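Local coordinates for polycyclic ketone monooxygenase (Myceliophthora thermophila, PDB 5MQ6), which inserts a single oxygen atom next to the carbonyl group of ketones, polycyclic ones especially, to give esters or lactones, with FAD as cofactor, at residues A[557-562]-A[567-572]; A[514-519]-A[647-652]. All blocks are in the same frame, centred on the assembly; numbering follows the deposited sequence.

Contacts 1 and 2 share one small antiparallel sheet, formed by strands 567-571 and 649-653, and their centres lie about 10 Å apart. Contact 1 sets the end of helix 541-562 against the first strand; contact 2 packs the loop 514-519 against the start of the second. Two probable backbone hydrogen bonds tie them together. One runs from D650 N to E570 O at 2.8 Å. The other runs from T572 N to G648 O at 2.9 Å. Beside them V569 CG1 packs on F649 CD1 at 3.5 Å. Both contacts are peripheral, with centres about 29 and 25 Å from the centre of the chain, and neither belongs to the FAD or NADPH site.

Contact 1 of 2, residues A[557-562]-A[567-572]; sequences KTAEDR and ALVEVT
The carboxylate of E560 is the flat group that meets A567, and the donor it accepts comes from above its plane, 37° out of it. That donor, the A567 N-H, reaches OE2 of E560 with a donor-acceptor distance of 2.8 Å and a nearly straight angle of 167°. On that same side of the plane A567 CB comes to 3.4 Å from E560 OE2. A bend at chi2 (-72°) carries the carboxylate of E560 from the flank of the helix to the start of the strand. OE2 also bonds the hydroxyl of Y218, and OE1 accepts the amide of D566, so both oxygens of this buried group are engaged and its rotation is probably fixed. An alanine in place of E560 removes both oxygens, which would probably leave the A567 amide and the Y218 hydroxyl without OE2 and the D566 amide without OE1, and so slacken the turn out of the helix.

Beside this polar grip lies a small apolar seam. A559 CB presses against V569 CG2 at 3.4 Å, closer than carbon atoms usually pack, and lies 4.0 Å from A567 CB. The seam is lined on the helix by a methyl group alone, which fits the 8.0 Å separation of the helix and strand axes. A567 and V569 both point toward the helix, whereas L568 between them points away. I651 of strand 649-653 also touches A559, and Y218 packs on A567 and V569. The whole is a compact helix-loop-strand unit: helix 541-562 turns through four residues into strand 567-571, which runs back obliquely and pairs with strand 649-653 in a two-stranded antiparallel sheet.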
ATOM      1  N   LYS A 557       9.622 -22.101  10.607  1.00 16.99           N
ATOM      2  CA  LYS A 557       9.261 -23.179  11.551  1.00 17.20           C
ATOM      3  C   LYS A 557       9.775 -24.555  11.115  1.00 16.04           C
ATOM      4  O   LYS A 557      10.424 -25.304  11.919  1.00 17.46           O
ATOM      5  CB  LYS A 557       7.773 -23.173  11.820  1.00 18.65           C
ATOM      6  CG  LYS A 557       7.369 -24.137  12.915  1.00 23.71           C
ATOM      7  CD  LYS A 557       5.850 -24.170  12.929  1.00 28.90           C
ATOM      8  CE  LYS A 557       5.330 -24.804  14.178  1.00 36.44           C
ATOM      9  NZ  LYS A 557       5.909 -26.152  14.247  1.00 41.30           N
ATOM     10  N   THR A 558       9.561 -24.848   9.849  1.00 15.53           N
ATOM     11  CA  THR A 558      10.034 -26.068   9.259  1.00 17.09           C
ATOM     12  C   THR A 558      11.532 -26.202   9.354  1.00 16.54           C
ATOM     13  O   THR A 558      12.029 -27.212   9.762  1.00 14.87           O
ATOM     14  CB  THR A 558       9.606 -26.204   7.797  1.00 17.00           C
ATOM     15  OG1 THR A 558       8.192 -26.126   7.751  1.00 18.42           O
ATOM     16  CG2 THR A 558       9.992 -27.536   7.180  1.00 19.38           C
ATOM     17  N   ALA A 559      12.235 -25.192   8.926  1.00 17.00           N
ATOM     18  CA  ALA A 559      13.688 -25.196   8.904  1.00 16.74           C
ATOM     19  C   ALA A 559      14.209 -25.330  10.317  1.00 16.96           C
ATOM     20  O   ALA A 559      15.080 -26.196  10.564  1.00 20.38           O
ATOM     21  CB  ALA A 559      14.232 -23.909   8.212  1.00 16.66           C
ATOM     22  N   GLU A 560      13.645 -24.550  11.267  1.00 16.37           N
ATOM     23  CA  GLU A 560      14.097 -24.601  12.677  1.00 17.28           C
ATOM     24  C   GLU A 560      13.868 -26.033  13.211  1.00 19.11           C
ATOM     25  O   GLU A 560      14.705 -26.564  13.899  1.00 17.22           O
ATOM     26  CB  GLU A 560      13.325 -23.584  13.576  1.00 16.97           C
ATOM     27  CG  GLU A 560      13.707 -22.118  13.280  1.00 15.42           C
ATOM     28  CD  GLU A 560      15.142 -21.800  13.791  1.00 17.64           C
ATOM     29  OE1 GLU A 560      15.462 -22.034  14.990  1.00 22.35           O
ATOM     30  OE2 GLU A 560      15.985 -21.359  12.999  1.00 18.91           O
ATOM     31  N   ASP A 561      12.713 -26.617  12.899  1.00 18.46           N
ATOM     32  CA  ASP A 561      12.409 -27.937  13.392  1.00 17.35           C
ATOM     33  C   ASP A 561      13.378 -28.972  12.765  1.00 16.89           C
ATOM     34  O   ASP A 561      13.874 -29.850  13.440  1.00 17.91           O
ATOM     35  CB  ASP A 561      11.024 -28.361  13.077  1.00 21.59           C
ATOM     36  CG  ASP A 561       9.949 -27.714  13.960  1.00 27.04           C
ATOM     37  OD1 ASP A 561      10.207 -27.186  15.073  1.00 33.92           O
ATOM     38  OD2 ASP A 561       8.776 -27.782  13.528  1.00 33.54           O
ATOM     39  N   ARG A 562      13.652 -28.859  11.498  1.00 16.92           N
ATOM     40  CA  ARG A 562      14.566 -29.782  10.860  1.00 18.75           C
ATOM     41  C   ARG A 562      15.985 -29.773  11.399  1.00 22.72           C
ATOM     42  O   ARG A 562      16.579 -30.852  11.511  1.00 20.16           O
ATOM     43  CB  ARG A 562      14.556 -29.607   9.364  1.00 20.74           C
ATOM     44  CG  ARG A 562      13.321 -30.221   8.716  1.00 21.24           C
ATOM     45  CD  ARG A 562      13.285 -29.994   7.245  1.00 21.63           C
ATOM     46  NE  ARG A 562      14.505 -30.449   6.556  1.00 22.85           N
ATOM     47  CZ  ARG A 562      14.678 -30.363   5.255  1.00 21.86           C
ATOM     48  NH1 ARG A 562      13.769 -29.825   4.465  1.00 22.04           N
ATOM     49  NH2 ARG A 562      15.776 -30.789   4.729  1.00 28.70           N
ATOM     50  N   ALA A 567      18.517 -22.335  12.538  1.00 18.02           N
ATOM     51  CA  ALA A 567      18.737 -22.570  11.097  1.00 15.93           C
ATOM     52  C   ALA A 567      19.306 -21.451  10.330  1.00 16.58           C
ATOM     53  O   ALA A 567      19.060 -20.223  10.606  1.00 16.67           O
ATOM     54  CB  ALA A 567      17.437 -23.070  10.450  1.00 15.53           C
ATOM     55  N   LEU A 568      20.013 -21.876   9.290  1.00 16.38           N
ATOM     56  CA  LEU A 568      20.410 -21.013   8.240  1.00 18.81           C
ATOM     57  C   LEU A 568      19.656 -21.468   7.009  1.00 18.94           C
ATOM     58  O   LEU A 568      19.902 -22.570   6.546  1.00 19.75           O
ATOM     59  CB  LEU A 568      21.928 -21.114   8.069  1.00 20.30           C
ATOM     60  CG  LEU A 568      22.511 -20.177   7.021  1.00 22.92           C
ATOM     61  CD1 LEU A 568      22.340 -18.718   7.454  1.00 24.93           C
ATOM     62  CD2 LEU A 568      23.959 -20.500   6.753  1.00 24.17           C
ATOM     63  N   VAL A 569      18.833 -20.579   6.433  1.00 16.40           N
ATOM     64  CA  VAL A 569      17.907 -20.905   5.408  1.00 18.03           C
ATOM     65  C   VAL A 569      18.116 -19.991   4.256  1.00 20.70           C
ATOM     66  O   VAL A 569      17.948 -18.770   4.407  1.00 19.23           O
ATOM     67  CB  VAL A 569      16.461 -20.607   5.892  1.00 21.11           C
ATOM     68  CG1 VAL A 569      15.480 -21.035   4.824  1.00 23.50           C
ATOM     69  CG2 VAL A 569      16.178 -21.351   7.144  1.00 19.59           C
ATOM     70  N   GLU A 570      18.388 -20.551   3.073  1.00 21.54           N
ATOM     71  CA  GLU A 570      18.786 -19.726   1.913  1.00 19.37           C
ATOM     72  C   GLU A 570      18.279 -20.356   0.659  1.00 18.99           C
ATOM     73  O   GLU A 570      18.582 -21.515   0.394  1.00 17.28           O
ATOM     74  CB  GLU A 570      20.317 -19.617   1.774  1.00 19.05           C
ATOM     75  CG  GLU A 570      20.684 -18.525   0.798  1.00 18.92           C
ATOM     76  CD  GLU A 570      22.163 -18.247   0.657  1.00 20.94           C
ATOM     77  OE1 GLU A 570      22.956 -18.813   1.398  1.00 20.74           O
ATOM     78  OE2 GLU A 570      22.524 -17.455  -0.210  1.00 22.98           O
ATOM     79  N   VAL A 571      17.447 -19.637  -0.080  1.00 18.72           N
ATOM     80  CA  VAL A 571      16.986 -20.177  -1.378  1.00 17.64           C
ATOM     81  C   VAL A 571      18.205 -20.351  -2.356  1.00 16.88           C
ATOM     82  O   VAL A 571      19.155 -19.515  -2.373  1.00 14.36           O
ATOM     83  CB  VAL A 571      15.910 -19.331  -2.045  1.00 17.53           C
ATOM     84  CG1 VAL A 571      16.386 -17.950  -2.458  1.00 17.27           C
ATOM     85  CG2 VAL A 571      15.314 -20.051  -3.281  1.00 18.48           C
ATOM     86  N   THR A 572      18.147 -21.383  -3.166  1.00 16.81           N
ATOM     87  CA  THR A 572      19.230 -21.542  -4.163  1.00 18.40           C
ATOM     88  C   THR A 572      19.024 -20.653  -5.422  1.00 17.68           C
ATOM     89  O   THR A 572      17.916 -20.245  -5.746  1.00 18.07           O
ATOM     90  CB  THR A 572      19.346 -22.993  -4.617  1.00 19.21           C
ATOM     91  OG1 THR A 572      18.131 -23.367  -5.215  1.00 18.66           O
ATOM     92  CG2 THR A 572      19.596 -23.940  -3.426  1.00 21.14           C
TER

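Contact 2 of 2, residues A[514-519]-A[647-652]; sequences ATLHGV and KGFDIS
L516, the first residue of a type I' beta turn (L516-H517-G518-V519), packs on F649. The turn is closed by a hydrogen bond of 3.1 Å from V519 N to L516 O. It belongs to the loop between helix 504-511 and strand 527-529, and F649 opens strand 649-653, the partner of strand 567-571 in the antiparallel sheet.

The tight part of the contact is small. One methyl of L516, CD2, approaches F649 CE2 at 3.9 Å, meeting the ring at a slant. CG of L516 is anti to its backbone nitrogen (chi1 -177°), a setting that directs the isobutyl group across to the other segment. The fork of this side chain is also braced from within its own turn, for L516 CG sits 3.7 Å above the plane of the H517 ring, over its centre. W579 and Y640 in turn meet that imidazole edge-to-face. Y640 serves both segments: it touches L516 and F649, and its hydroxyl bonds K647 O, so that this carbonyl has a polar partner.

The rest is looser. The nearest alpha carbons, L516 CA and G648 CA, are 8.2 Å apart, and side chains bridge that distance through a few carbon atoms. G648 adopts a positive phi that calls for glycine, since a beta carbon there would be jammed against the carbonyl oxygen of K647. K647 stretches its aliphatic chain away from the loop and is exposed, as is D650 farther along the strand, whereas L516 is buried. Although its side chain leads away, the lysine still meets the loop through its backbone, K647 O lying 4.0 Å from L516 CD2.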
ATOM      1  N   ALA A 514      14.504 -11.588  -8.615  1.00 18.57           N
ATOM      2  CA  ALA A 514      14.724 -12.996  -8.357  1.00 18.75           C
ATOM      3  C   ALA A 514      14.404 -13.390  -6.961  1.00 17.86           C
ATOM      4  O   ALA A 514      15.098 -12.949  -6.054  1.00 18.39           O
ATOM      5  CB  ALA A 514      16.172 -13.383  -8.662  1.00 20.85           C
ATOM      6  N   THR A 515      13.416 -14.246  -6.798  1.00 14.82           N
ATOM      7  CA  THR A 515      13.007 -14.752  -5.538  1.00 16.52           C
ATOM      8  C   THR A 515      12.479 -16.144  -5.712  1.00 16.75           C
ATOM      9  O   THR A 515      12.312 -16.627  -6.803  1.00 16.66           O
ATOM     10  CB  THR A 515      11.798 -13.982  -4.974  1.00 16.97           C
ATOM     11  OG1 THR A 515      10.649 -14.219  -5.795  1.00 16.71           O
ATOM     12  CG2 THR A 515      12.137 -12.500  -4.896  1.00 17.68           C
ATOM     13  N   LEU A 516      12.235 -16.816  -4.594  1.00 16.34           N
ATOM     14  CA  LEU A 516      11.281 -17.890  -4.551  1.00 15.60           C
ATOM     15  C   LEU A 516      10.001 -17.391  -3.810  1.00 16.87           C
ATOM     16  O   LEU A 516      10.055 -16.892  -2.664  1.00 18.59           O
ATOM     17  CB  LEU A 516      11.794 -19.145  -3.914  1.00 16.72           C
ATOM     18  CG  LEU A 516      10.867 -20.324  -3.891  1.00 14.96           C
ATOM     19  CD1 LEU A 516      10.423 -20.732  -5.228  1.00 14.40           C
ATOM     20  CD2 LEU A 516      11.424 -21.507  -3.096  1.00 16.78           C
ATOM     21  N   HIS A 517       8.883 -17.503  -4.510  1.00 16.18           N
ATOM     22  CA  HIS A 517       7.534 -17.160  -3.995  1.00 17.15           C
ATOM     23  C   HIS A 517       7.321 -15.710  -3.599  1.00 16.55           C
ATOM     24  O   HIS A 517       6.350 -15.356  -2.877  1.00 18.49           O
ATOM     25  CB  HIS A 517       7.182 -18.120  -2.845  1.00 17.86           C
ATOM     26  CG  HIS A 517       7.232 -19.578  -3.207  1.00 19.34           C
ATOM     27  ND1 HIS A 517       7.472 -20.571  -2.268  1.00 21.38           N
ATOM     28  CD2 HIS A 517       6.986 -20.228  -4.357  1.00 20.18           C
ATOM     29  CE1 HIS A 517       7.390 -21.749  -2.846  1.00 20.10           C
ATOM     30  NE2 HIS A 517       7.033 -21.570  -4.092  1.00 19.09           N
ATOM     31  N   GLY A 518       8.235 -14.866  -4.031  1.00 15.47           N
ATOM     32  CA  GLY A 518       8.278 -13.440  -3.691  1.00 16.32           C
ATOM     33  C   GLY A 518       8.822 -13.073  -2.323  1.00 15.97           C
ATOM     34  O   GLY A 518       8.811 -11.877  -1.949  1.00 15.68           O
ATOM     35  N   VAL A 519       9.355 -14.031  -1.586  1.00 14.31           N
ATOM     36  CA  VAL A 519       9.656 -13.723  -0.173  1.00 17.92           C
ATOM     37  C   VAL A 519      11.104 -13.800   0.266  1.00 18.73           C
ATOM     38  O   VAL A 519      11.437 -13.423   1.422  1.00 15.73           O
ATOM     39  CB  VAL A 519       8.848 -14.645   0.786  1.00 18.66           C
ATOM     40  CG1 VAL A 519       7.353 -14.443   0.571  1.00 17.82           C
ATOM     41  CG2 VAL A 519       9.206 -16.072   0.612  1.00 19.34           C
ATOM     42  N   LYS A 647      11.611 -27.441  -0.830  1.00 21.40           N
ATOM     43  CA  LYS A 647      12.312 -27.707  -2.072  1.00 24.18           C
ATOM     44  C   LYS A 647      12.908 -26.430  -2.586  1.00 24.08           C
ATOM     45  O   LYS A 647      12.217 -25.426  -2.589  1.00 26.97           O
ATOM     46  CB  LYS A 647      11.335 -28.282  -3.115  1.00 27.36           C
ATOM     47  CG  LYS A 647      12.074 -28.537  -4.431  1.00 35.79           C
ATOM     48  CD  LYS A 647      11.225 -29.268  -5.508  1.00 46.07           C
ATOM     49  CE  LYS A 647      11.993 -29.449  -6.817  1.00 52.08           C
ATOM     50  NZ  LYS A 647      11.064 -29.481  -8.001  1.00 61.89           N
ATOM     51  N   GLY A 648      14.156 -26.473  -3.050  1.00 19.63           N
ATOM     52  CA  GLY A 648      14.811 -25.246  -3.430  1.00 20.79           C
ATOM     53  C   GLY A 648      15.492 -24.409  -2.315  1.00 19.28           C
ATOM     54  O   GLY A 648      16.193 -23.444  -2.614  1.00 19.48           O
ATOM     55  N   PHE A 649      15.352 -24.780  -1.034  1.00 19.79           N
ATOM     56  CA  PHE A 649      16.149 -24.118   0.014  1.00 18.41           C
ATOM     57  C   PHE A 649      17.359 -24.951   0.428  1.00 19.51           C
ATOM     58  O   PHE A 649      17.291 -26.154   0.596  1.00 22.36           O
ATOM     59  CB  PHE A 649      15.329 -23.850   1.265  1.00 16.52           C
ATOM     60  CG  PHE A 649      14.380 -22.709   1.164  1.00 16.08           C
ATOM     61  CD1 PHE A 649      14.795 -21.405   1.433  1.00 17.34           C
ATOM     62  CD2 PHE A 649      13.081 -22.923   0.827  1.00 17.73           C
ATOM     63  CE1 PHE A 649      13.883 -20.334   1.342  1.00 18.27           C
ATOM     64  CE2 PHE A 649      12.147 -21.855   0.716  1.00 17.54           C
ATOM     65  CZ  PHE A 649      12.574 -20.544   0.995  1.00 15.16           C
ATOM     66  N   ASP A 650      18.478 -24.284   0.607  1.00 18.38           N
ATOM     67  CA  ASP A 650      19.617 -24.829   1.291  1.00 21.43           C
ATOM     68  C   ASP A 650      19.343 -24.609   2.794  1.00 20.10           C
ATOM     69  O   ASP A 650      19.176 -23.469   3.246  1.00 20.39           O
ATOM     70  CB  ASP A 650      20.850 -24.086   0.794  1.00 27.72           C
ATOM     71  CG  ASP A 650      22.183 -24.648   1.363  1.00 42.87           C
ATOM     72  OD1 ASP A 650      22.295 -25.028   2.604  1.00 41.54           O
ATOM     73  OD2 ASP A 650      23.134 -24.662   0.542  1.00 59.22           O
ATOM     74  N   ILE A 651      19.274 -25.688   3.553  1.00 19.56           N
ATOM     75  CA  ILE A 651      19.015 -25.659   5.017  1.00 21.16           C
ATOM     76  C   ILE A 651      20.276 -26.212   5.663  1.00 21.00           C
ATOM     77  O   ILE A 651      20.841 -27.200   5.201  1.00 20.79           O
ATOM     78  CB  ILE A 651      17.871 -26.644   5.368  1.00 22.32           C
ATOM     79  CG1 ILE A 651      16.571 -26.302   4.678  1.00 27.33           C
ATOM     80  CG2 ILE A 651      17.601 -26.737   6.816  1.00 23.82           C
ATOM     81  CD1 ILE A 651      16.007 -24.943   4.991  1.00 27.79           C
ATOM     82  N   SER A 652      20.670 -25.629   6.751  1.00 20.77           N
ATOM     83  CA  SER A 652      21.856 -26.071   7.503  1.00 18.81           C
ATOM     84  C   SER A 652      21.777 -25.435   8.859  1.00 20.77           C
ATOM     85  O   SER A 652      20.848 -24.654   9.137  1.00 22.19           O
ATOM     86  CB  SER A 652      23.144 -25.691   6.814  1.00 19.23           C
ATOM     87  OG  SER A 652      23.257 -24.270   6.802  1.00 21.71           O
TER